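Local structure of twitching motility pilus retraction protein (Geobacter sulfurreducens PCA, 5ZFQ) at residues I173-D179 with P193-V199; I129-L135 with A167-K172; L151-P157 with C250-T256. The protein acts as a retraction ATPase motor of the type IV pilus, probably using ATP hydrolysis to withdraw pili during twitching motility. One frame throughout, in Å; residues are numbered along the deposited sequence.

Interaction 1: I173-D179 with P193-V199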
loop_
_atom_site.group_PDB
_atom_site.type_symbol
_atom_site.label_atom_id
_atom_site.label_comp_id
_atom_site.label_asym_id
_atom_site.label_seq_id
_atom_site.Cartn_x
_atom_site.Cartn_y
_atom_site.Cartn_z
ATOM N N ILE A 173 4.104 6.504 -43.789
ATOM C CA ILE A 173 5.073 5.461 -43.548
ATOM C C ILE A 173 4.654 4.177 -44.239
ATOM O O ILE A 173 5.448 3.540 -44.933
ATOM C CB ILE A 173 5.237 5.205 -42.049
ATOM C CG1 ILE A 173 5.921 6.398 -41.388
ATOM C CG2 ILE A 173 6.020 3.916 -41.783
ATOM C CD1 ILE A 173 5.950 6.315 -39.880
ATOM N N ASN A 174 3.396 3.810 -44.021
ATOM C CA ASN A 174 2.768 2.651 -44.624
ATOM C C ASN A 174 2.809 2.673 -46.155
ATOM O O ASN A 174 2.824 1.611 -46.811
ATOM C CB ASN A 174 1.319 2.586 -44.131
ATOM C CG ASN A 174 0.569 1.349 -44.599
ATOM O OD1 ASN A 174 1.156 0.338 -44.967
ATOM N ND2 ASN A 174 -0.752 1.441 -44.589
ATOM N N THR A 175 2.803 3.885 -46.715
ATOM C CA THR A 175 2.845 4.088 -48.157
ATOM C C THR A 175 4.272 3.937 -48.701
ATOM O O THR A 175 4.489 3.379 -49.784
ATOM C CB THR A 175 2.296 5.496 -48.561
ATOM O OG1 THR A 175 0.919 5.626 -48.168
ATOM C CG2 THR A 175 2.392 5.711 -50.069
ATOM N N GLU A 176 5.246 4.424 -47.936
ATOM C CA GLU A 176 6.609 4.541 -48.442
ATOM C C GLU A 176 7.553 3.417 -48.016
ATOM O O GLU A 176 8.452 3.069 -48.770
ATOM C CB GLU A 176 7.203 5.886 -48.019
ATOM C CG GLU A 176 6.526 7.093 -48.633
ATOM C CD GLU A 176 7.114 8.415 -48.144
ATOM O OE1 GLU A 176 8.130 8.409 -47.397
ATOM O OE2 GLU A 176 6.549 9.468 -48.509
ATOM N N ARG A 177 7.366 2.844 -46.828
ATOM C CA ARG A 177 8.330 1.857 -46.322
ATOM C C ARG A 177 7.895 0.400 -46.482
ATOM O O ARG A 177 6.757 0.118 -46.815
ATOM C CB ARG A 177 8.630 2.126 -44.844
ATOM C CG ARG A 177 9.184 3.504 -44.592
ATOM C CD ARG A 177 9.517 3.778 -43.139
ATOM N NE ARG A 177 9.508 5.218 -42.899
ATOM C CZ ARG A 177 10.037 5.817 -41.837
ATOM N NH1 ARG A 177 10.634 5.112 -40.888
ATOM N NH2 ARG A 177 9.975 7.135 -41.727
ATOM N N HIS A 178 8.810 -0.528 -46.237
ATOM C CA HIS A 178 8.441 -1.936 -46.144
ATOM C C HIS A 178 8.696 -2.452 -44.724
ATOM O O HIS A 178 9.556 -3.320 -44.494
ATOM C CB HIS A 178 9.204 -2.767 -47.168
ATOM C CG HIS A 178 9.047 -2.268 -48.567
ATOM N ND1 HIS A 178 9.868 -1.299 -49.108
ATOM C CD2 HIS A 178 8.135 -2.572 -49.524
ATOM C CE1 HIS A 178 9.481 -1.044 -50.346
ATOM N NE2 HIS A 178 8.432 -1.800 -50.620
ATOM N N ASP A 179 7.929 -1.909 -43.780
ATOM C CA ASP A 179 8.125 -2.178 -42.360
ATOM C C ASP A 179 6.937 -2.911 -41.776
ATOM O O ASP A 179 5.901 -3.063 -42.420
ATOM C CB ASP A 179 8.346 -0.876 -41.567
ATOM C CG ASP A 179 9.668 -0.188 -41.899
ATOM O OD1 ASP A 179 10.590 -0.846 -42.465
ATOM O OD2 ASP A 179 9.782 1.026 -41.574
ATOM N N PRO A 193 -5.223 0.143 -43.756
ATOM C CA PRO A 193 -5.106 -1.040 -44.613
ATOM C C PRO A 193 -3.631 -1.334 -44.836
ATOM O O PRO A 193 -2.814 -0.432 -44.643
ATOM C CB PRO A 193 -5.781 -0.589 -45.908
ATOM C CG PRO A 193 -5.438 0.880 -45.977
ATOM C CD PRO A 193 -5.444 1.376 -44.541
ATOM N N HIS A 194 -3.260 -2.542 -45.223
ATOM C CA HIS A 194 -1.860 -2.723 -45.593
ATOM C C HIS A 194 -1.610 -1.995 -46.911
ATOM O O HIS A 194 -2.400 -2.100 -47.857
ATOM C CB HIS A 194 -1.478 -4.199 -45.737
ATOM C CG HIS A 194 -1.792 -5.022 -44.531
ATOM N ND1 HIS A 194 -1.237 -4.767 -43.295
ATOM C CD2 HIS A 194 -2.613 -6.088 -44.368
ATOM C CE1 HIS A 194 -1.710 -5.641 -42.422
ATOM N NE2 HIS A 194 -2.545 -6.455 -43.043
ATOM N N LYS A 195 -0.528 -1.234 -46.963
ATOM C CA LYS A 195 -0.065 -0.716 -48.239
ATOM C C LYS A 195 1.268 -1.400 -48.533
ATOM O O LYS A 195 1.266 -2.555 -48.962
ATOM C CB LYS A 195 0.017 0.806 -48.211
ATOM C CG LYS A 195 -1.383 1.412 -48.087
ATOM C CD LYS A 195 -1.436 2.908 -48.237
ATOM C CE LYS A 195 -2.852 3.399 -48.046
ATOM N NZ LYS A 195 -2.984 4.895 -48.133
ATOM N N SER A 196 2.394 -0.738 -48.278
ATOM C CA SER A 196 3.691 -1.418 -48.390
ATOM C C SER A 196 4.156 -2.055 -47.070
ATOM O O SER A 196 4.972 -2.973 -47.074
ATOM C CB SER A 196 4.757 -0.452 -48.892
ATOM O OG SER A 196 4.500 -0.058 -50.226
ATOM N N CYS A 197 3.650 -1.553 -45.948
ATOM C CA CYS A 197 3.976 -2.102 -44.639
ATOM C C CYS A 197 2.980 -3.178 -44.213
ATOM O O CYS A 197 1.874 -3.254 -44.751
ATOM C CB CYS A 197 4.007 -0.994 -43.578
ATOM S SG CYS A 197 5.296 0.262 -43.787
ATOM N N VAL A 198 3.373 -4.024 -43.265
ATOM C CA VAL A 198 2.397 -4.871 -42.588
ATOM C C VAL A 198 1.924 -4.111 -41.346
ATOM O O VAL A 198 2.745 -3.698 -40.512
ATOM C CB VAL A 198 2.985 -6.255 -42.195
ATOM C CG1 VAL A 198 2.029 -7.025 -41.286
ATOM C CG2 VAL A 198 3.297 -7.075 -43.427
ATOM N N VAL A 199 0.616 -3.907 -41.223
ATOM C CA VAL A 199 0.096 -3.119 -40.109
ATOM C C VAL A 199 -0.754 -3.942 -39.122
ATOM O O VAL A 199 -1.756 -4.553 -39.500
ATOM C CB VAL A 199 -0.752 -1.924 -40.617
ATOM C CG1 VAL A 199 -1.169 -1.037 -39.448
ATOM C CG2 VAL A 199 0.019 -1.123 -41.664
#

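Interaction 2: I129-L135 with A167-K172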
loop_
_atom_site.group_PDB
_atom_site.type_symbol
_atom_site.label_atom_id
_atom_site.label_comp_id
_atom_site.label_asym_id
_atom_site.label_seq_id
_atom_site.Cartn_x
_atom_site.Cartn_y
_atom_site.Cartn_z
ATOM N N ILE A 129 -7.612 8.676 -45.053
ATOM C CA ILE A 129 -6.832 9.416 -44.070
ATOM C C ILE A 129 -6.322 10.759 -44.621
ATOM O O ILE A 129 -5.498 10.805 -45.546
ATOM C CB ILE A 129 -5.630 8.583 -43.570
ATOM C CG1 ILE A 129 -6.094 7.481 -42.604
ATOM C CG2 ILE A 129 -4.611 9.487 -42.886
ATOM C CD1 ILE A 129 -6.545 6.171 -43.259
ATOM N N LEU A 130 -6.841 11.839 -44.043
ATOM C CA LEU A 130 -6.412 13.210 -44.336
ATOM C C LEU A 130 -4.895 13.371 -44.440
ATOM O O LEU A 130 -4.137 12.761 -43.674
ATOM C CB LEU A 130 -6.936 14.159 -43.255
ATOM C CG LEU A 130 -8.453 14.244 -43.096
ATOM C CD1 LEU A 130 -8.807 14.898 -41.764
ATOM C CD2 LEU A 130 -9.075 14.991 -44.285
ATOM N N THR A 131 -4.448 14.209 -45.371
ATOM C CA THR A 131 -3.010 14.418 -45.537
ATOM C C THR A 131 -2.469 15.621 -44.722
ATOM O O THR A 131 -3.229 16.374 -44.107
ATOM C CB THR A 131 -2.644 14.588 -47.038
ATOM O OG1 THR A 131 -1.212 14.600 -47.184
ATOM C CG2 THR A 131 -3.241 15.861 -47.622
ATOM N N PHE A 132 -1.147 15.765 -44.703
ATOM C CA PHE A 132 -0.493 16.895 -44.058
ATOM C C PHE A 132 -0.997 18.226 -44.603
ATOM O O PHE A 132 -1.282 19.146 -43.836
ATOM C CB PHE A 132 1.019 16.810 -44.245
ATOM C CG PHE A 132 1.618 15.540 -43.744
ATOM C CD1 PHE A 132 1.648 14.410 -44.542
ATOM C CD2 PHE A 132 2.147 15.474 -42.470
ATOM C CE1 PHE A 132 2.206 13.233 -44.080
ATOM C CE2 PHE A 132 2.698 14.311 -42.001
ATOM C CZ PHE A 132 2.732 13.185 -42.807
ATOM N N GLU A 133 -1.081 18.306 -45.933
ATOM C CA GLU A 133 -1.621 19.460 -46.645
ATOM C C GLU A 133 -2.965 19.844 -46.057
ATOM O O GLU A 133 -3.175 20.982 -45.624
ATOM C CB GLU A 133 -1.790 19.171 -48.148
ATOM C CG GLU A 133 -0.519 18.836 -48.966
ATOM C CD GLU A 133 0.374 17.721 -48.384
ATOM O OE1 GLU A 133 -0.145 16.712 -47.843
ATOM O OE2 GLU A 133 1.614 17.847 -48.502
ATOM N N GLU A 134 -3.867 18.867 -46.041
ATOM C CA GLU A 134 -5.240 19.059 -45.591
ATOM C C GLU A 134 -5.345 19.371 -44.096
ATOM O O GLU A 134 -6.269 20.056 -43.659
ATOM C CB GLU A 134 -6.067 17.814 -45.926
ATOM C CG GLU A 134 -6.282 17.581 -47.424
ATOM C CD GLU A 134 -6.485 16.104 -47.770
ATOM O OE1 GLU A 134 -6.359 15.252 -46.856
ATOM O OE2 GLU A 134 -6.737 15.795 -48.962
ATOM N N LEU A 135 -4.411 18.871 -43.300
ATOM C CA LEU A 135 -4.440 19.163 -41.877
ATOM C C LEU A 135 -3.739 20.493 -41.578
ATOM O O LEU A 135 -3.785 21.007 -40.455
ATOM C CB LEU A 135 -3.806 18.016 -41.090
ATOM C CG LEU A 135 -4.647 16.740 -41.155
ATOM C CD1 LEU A 135 -3.961 15.573 -40.479
ATOM C CD2 LEU A 135 -6.026 16.996 -40.547
ATOM N N ALA A 167 -2.109 9.628 -37.425
ATOM C CA ALA A 167 -2.692 8.918 -38.546
ATOM C C ALA A 167 -1.993 9.265 -39.854
ATOM O O ALA A 167 -1.658 8.380 -40.643
ATOM C CB ALA A 167 -4.175 9.227 -38.643
ATOM N N ALA A 168 -1.766 10.552 -40.084
ATOM C CA ALA A 168 -1.187 11.000 -41.347
ATOM C C ALA A 168 0.262 10.536 -41.476
ATOM O O ALA A 168 0.724 10.153 -42.556
ATOM C CB ALA A 168 -1.275 12.506 -41.456
ATOM N N ILE A 169 0.976 10.584 -40.358
ATOM C CA ILE A 169 2.354 10.122 -40.301
ATOM C C ILE A 169 2.442 8.629 -40.619
ATOM O O ILE A 169 3.265 8.203 -41.442
ATOM C CB ILE A 169 2.981 10.400 -38.915
ATOM C CG1 ILE A 169 3.305 11.892 -38.779
ATOM C CG2 ILE A 169 4.232 9.565 -38.727
ATOM C CD1 ILE A 169 3.619 12.338 -37.366
ATOM N N ILE A 170 1.582 7.843 -39.980
ATOM C CA ILE A 170 1.612 6.405 -40.174
ATOM C C ILE A 170 1.203 6.042 -41.593
ATOM O O ILE A 170 1.814 5.149 -42.208
ATOM C CB ILE A 170 0.717 5.689 -39.144
ATOM C CG1 ILE A 170 1.403 5.729 -37.770
ATOM C CG2 ILE A 170 0.472 4.248 -39.546
ATOM C CD1 ILE A 170 0.472 5.623 -36.607
ATOM N N ASP A 171 0.201 6.744 -42.121
ATOM C CA ASP A 171 -0.239 6.532 -43.490
ATOM C C ASP A 171 0.915 6.730 -44.465
ATOM O O ASP A 171 1.096 5.943 -45.400
ATOM C CB ASP A 171 -1.379 7.480 -43.848
ATOM C CG ASP A 171 -1.927 7.234 -45.243
ATOM O OD1 ASP A 171 -2.158 6.063 -45.631
ATOM O OD2 ASP A 171 -2.124 8.227 -45.969
ATOM N N LYS A 172 1.690 7.790 -44.243
ATOM C CA LYS A 172 2.818 8.100 -45.102
ATOM C C LYS A 172 3.880 7.001 -45.006
ATOM O O LYS A 172 4.477 6.612 -46.021
ATOM C CB LYS A 172 3.417 9.452 -44.736
ATOM C CG LYS A 172 4.640 9.805 -45.577
ATOM C CD LYS A 172 5.339 11.073 -45.082
ATOM C CE LYS A 172 6.516 11.455 -45.981
ATOM N NZ LYS A 172 6.120 11.808 -47.395
HETATM O O HOH W 1 -4.173 8.436 -47.505
#

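Interaction 3: L151-P157 with C250-T256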
loop_
_atom_site.group_PDB
_atom_site.type_symbol
_atom_site.label_atom_id
_atom_site.label_comp_id
_atom_site.label_asym_id
_atom_site.label_seq_id
_atom_site.Cartn_x
_atom_site.Cartn_y
_atom_site.Cartn_z
ATOM N N LEU A 151 12.893 8.490 -31.467
ATOM C CA LEU A 151 11.646 8.755 -30.781
ATOM C C LEU A 151 11.023 10.044 -31.287
ATOM O O LEU A 151 11.701 11.076 -31.347
ATOM C CB LEU A 151 11.893 8.841 -29.280
ATOM C CG LEU A 151 10.693 9.181 -28.412
ATOM C CD1 LEU A 151 9.625 8.047 -28.398
ATOM C CD2 LEU A 151 11.218 9.495 -27.020
ATOM N N ILE A 152 9.745 9.977 -31.650
ATOM C CA ILE A 152 9.000 11.148 -32.100
ATOM C C ILE A 152 7.780 11.364 -31.208
ATOM O O ILE A 152 7.000 10.434 -30.991
ATOM C CB ILE A 152 8.539 10.994 -33.562
ATOM C CG1 ILE A 152 9.745 10.744 -34.475
ATOM C CG2 ILE A 152 7.754 12.211 -34.007
ATOM C CD1 ILE A 152 9.446 10.876 -35.943
ATOM N N LEU A 153 7.611 12.579 -30.686
ATOM C CA LEU A 153 6.507 12.844 -29.759
ATOM C C LEU A 153 5.478 13.801 -30.323
ATOM O O LEU A 153 5.816 14.859 -30.841
ATOM C CB LEU A 153 7.040 13.394 -28.439
ATOM C CG LEU A 153 7.984 12.417 -27.730
ATOM C CD1 LEU A 153 8.657 13.027 -26.522
ATOM C CD2 LEU A 153 7.198 11.156 -27.367
ATOM N N VAL A 154 4.213 13.407 -30.246
ATOM C CA VAL A 154 3.110 14.315 -30.532
ATOM C C VAL A 154 2.368 14.566 -29.232
ATOM O O VAL A 154 1.730 13.655 -28.703
ATOM C CB VAL A 154 2.142 13.748 -31.568
ATOM C CG1 VAL A 154 1.173 14.830 -32.016
ATOM C CG2 VAL A 154 2.899 13.188 -32.749
ATOM N N THR A 155 2.464 15.782 -28.696
ATOM C CA THR A 155 1.891 16.051 -27.387
ATOM C C THR A 155 0.699 16.966 -27.480
ATOM O O THR A 155 0.500 17.647 -28.479
ATOM C CB THR A 155 2.914 16.688 -26.429
ATOM O OG1 THR A 155 3.088 18.086 -26.736
ATOM C CG2 THR A 155 4.250 15.946 -26.508
ATOM N N GLY A 156 -0.089 16.999 -26.419
ATOM C CA GLY A 156 -1.233 17.882 -26.366
ATOM C C GLY A 156 -2.410 17.216 -25.693
ATOM O O GLY A 156 -2.353 16.026 -25.353
ATOM N N PRO A 157 -3.491 17.977 -25.491
ATOM C CA PRO A 157 -4.679 17.337 -24.931
ATOM C C PRO A 157 -5.255 16.333 -25.928
ATOM O O PRO A 157 -5.174 16.570 -27.136
ATOM C CB PRO A 157 -5.628 18.519 -24.677
ATOM C CG PRO A 157 -5.190 19.573 -25.657
ATOM C CD PRO A 157 -3.695 19.411 -25.771
ATOM N N CYS A 250 9.824 5.019 -32.852
ATOM C CA CYS A 250 8.762 5.029 -31.864
ATOM C C CYS A 250 7.939 6.317 -31.935
ATOM O O CYS A 250 8.467 7.421 -31.744
ATOM C CB CYS A 250 9.342 4.847 -30.459
ATOM S SG CYS A 250 8.061 4.733 -29.176
ATOM N N LEU A 251 6.649 6.171 -32.229
ATOM C CA LEU A 251 5.714 7.294 -32.173
ATOM C C LEU A 251 5.012 7.247 -30.838
ATOM O O LEU A 251 4.550 6.182 -30.422
ATOM C CB LEU A 251 4.684 7.238 -33.311
ATOM C CG LEU A 251 5.315 7.232 -34.698
ATOM C CD1 LEU A 251 4.292 6.987 -35.788
ATOM C CD2 LEU A 251 6.122 8.530 -34.949
ATOM N N ALA A 252 4.930 8.385 -30.160
ATOM C CA ALA A 252 4.305 8.402 -28.851
ATOM C C ALA A 252 3.722 9.768 -28.497
ATOM O O ALA A 252 4.016 10.770 -29.146
ATOM C CB ALA A 252 5.310 7.956 -27.772
ATOM N N THR A 253 2.884 9.739 -27.486
ATOM C CA THR A 253 2.073 10.829 -27.026
ATOM C C THR A 253 2.253 11.207 -25.555
ATOM O O THR A 253 2.538 10.407 -24.728
ATOM C CB THR A 253 0.606 10.407 -27.333
ATOM O OG1 THR A 253 0.252 10.830 -28.630
ATOM C CG2 THR A 253 -0.412 10.921 -26.393
ATOM N N LEU A 254 2.059 12.469 -25.267
ATOM C CA LEU A 254 2.080 13.021 -23.932
ATOM C C LEU A 254 1.099 14.166 -23.868
ATOM O O LEU A 254 0.893 14.841 -24.843
ATOM C CB LEU A 254 3.446 13.597 -23.616
ATOM C CG LEU A 254 4.361 12.809 -22.726
ATOM C CD1 LEU A 254 5.399 13.709 -22.126
ATOM C CD2 LEU A 254 3.525 12.208 -21.634
ATOM N N HIS A 255 0.530 14.436 -22.717
ATOM C CA HIS A 255 -0.363 15.567 -22.622
ATOM C C HIS A 255 0.384 16.765 -22.092
ATOM O O HIS A 255 0.133 17.238 -21.037
ATOM C CB HIS A 255 -1.573 15.275 -21.772
ATOM C CG HIS A 255 -2.445 16.471 -21.574
ATOM N ND1 HIS A 255 -3.594 16.448 -20.815
ATOM C CD2 HIS A 255 -2.329 17.735 -22.037
ATOM C CE1 HIS A 255 -4.145 17.645 -20.818
ATOM N NE2 HIS A 255 -3.397 18.440 -21.555
ATOM N N THR A 256 1.338 17.230 -22.856
ATOM C CA THR A 256 2.143 18.360 -22.497
ATOM C C THR A 256 1.946 19.426 -23.535
ATOM O O THR A 256 1.634 19.173 -24.668
ATOM C CB THR A 256 3.607 18.031 -22.240
ATOM O OG1 THR A 256 4.077 17.096 -23.188
ATOM C CG2 THR A 256 3.776 17.455 -20.889
#

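Interaction 1: I173-D179 with P193-V199
The side-chain amide of Asn-174 joins the last turn of helix 162-176 to three backbone groups of loop 193-197. Asn-174 ND2 donates to Pro-193 O at 2.8 Å, with that oxygen close to the amide plane. Asn-174 OD1 accepts two N-H groups. Lys-195 N approaches at 3.0 Å, tilted 25° from the carbonyl plane; Cys-197 N lies in that plane at 3.3 Å. CG stands anti to the backbone N (chi1 -175°), which carries the amide across to the loop. With an alanine here, Pro-193 O and Lys-195 N are likely to lose these partners and Cys-197 N the stronger of its two bonds, so that this part of the loop is held less firmly. The backbone O of Asn-174 adds a bond from Ser-196 N at 2.8 Å. The Lys-195 side chain crosses that of Asn-174 at about a right angle, and its NZ goes on to a salt bridge with Asp-171. In the RecA-like sheet, the chain leaves the helix here for strand 180-185, beside edge strand 198-203. Asp-179 serves this join twice: its N donates to Cys-197 SG at 3.4 Å, and its O accepts Val-198 N at 2.8 Å. Farther out, His-194 ND1 accepts Val-199 N in the ring plane, a bond within 193-199. His-194 NE2 bonds to Thr-48 O of a neighbouring subunit.

Interaction 2: I129-L135 with A167-K172
Ile-129 sets its CG2 methyl against helix 162-176, 3.9 Å from Asp-171 CB and near the backbone of Ala-167 and Ala-168. The side chains of Ile-129 and Asp-171 run alongside with their ends pointing opposite ways. A water donates to Asp-171 OD2 at 2.6 Å and, weakly, to Ile-129 O; the other carboxylate oxygen, OD1, is held by Lys-195 in a salt bridge. At Leu-130 it is the backbone that touches: its O lies 3.6 Å from Ala-168 CB. Phe-132 gives the largest share of the first segment's contact, with Ile-129 close behind. Its ring reaches the helix with Ala-168 CB over the centre of one face, 4.2 Å above the plane. Phe-132 CE2 meets Ile-169 CG1 at 4.1 Å. The aliphatic part of Lys-172 crosses the phenylalanine at about a right angle, CD 3.9 Å from Phe-132 CE1, while its NZ pairs with Glu-176. Val-141 of helix 139-144 also packs on Phe-132. Leu-135 closes the segment with CD1 at 4.2 Å from Ala-168 CB. No direct hydrogen bond crosses between 129-135 and 167-172, so shape and apolar surface hold 129-135 to the helix, with one water as the polar bridge.

Interaction 3: L151-P157 with C250-T256
Leu-151 CD1 packs on Cys-250 SG at 3.7 Å, and Leu-153 CD2 meets Ala-252 CB at the same distance. These pairs share one face of two neighbouring parallel strands, 150-155 and 249-254, in the central sheet of a RecA-like ATPase domain. Helix 259-268 lies on this face, touching Leu-153 and Leu-254. On the other face Ile-152 and Leu-251 run alongside each other in the same direction, with Leu-251 CD2 3.7 Å from Ile-152 CB. Helix 162-176 covers Leu-251, Val-154 and Thr-253 there. The short strand axes make an angle of 32°, which reflects the twist of the sheet. The ladder between them is regular at its start: Ile-152 N donates to Cys-250 O, Ala-252 N to Ile-152 O, and Val-154 N to Ala-252 O. Farther on, Thr-253 OG1 donates to Val-154 O at 3.2 Å, in the carbonyl plane. Gly-156 N then bonds to Leu-254 O at 2.8 Å. The backbone angles of Gly-156 would push a CB into the carbonyl O of Thr-155, so glycine is called for. Gly-156 begins what is probably the Walker A P-loop, and its O accepts a bond from Lys-162 NZ. His-255, which is poorly ordered, has Pro-157 CA over one ring face in a CH-pi contact, 3.9 Å from the centroid. His-255 O accepts a bond from Gln-277 NE2 of a neighbouring subunit. Thr-155 OG1, which also bonds to Ser-291, donates to Thr-256 O at 2.8 Å from above the carbonyl plane (46° out of it).

All three contacts gather round helix 162-176 and the mixed sheet it packs on. The chain runs from 129-135 through strand 150-155 and the probable P-loop into this helix, then to 193-199 and, later, 250-256. The segments of interactions 2 and 3 thus alternate, and interaction 1 falls between the two strands of interaction 3. Interaction 2 uses the middle of the helix and interaction 1 its end, with centres about 14 Å apart. The centre of interaction 3 lies about 16 Å from that of interaction 2; they meet where Ile-169 and Ile-170 pack on Leu-251. One helix connects the probable nucleotide loop, the 129-135 segment and a subunit-contacting edge.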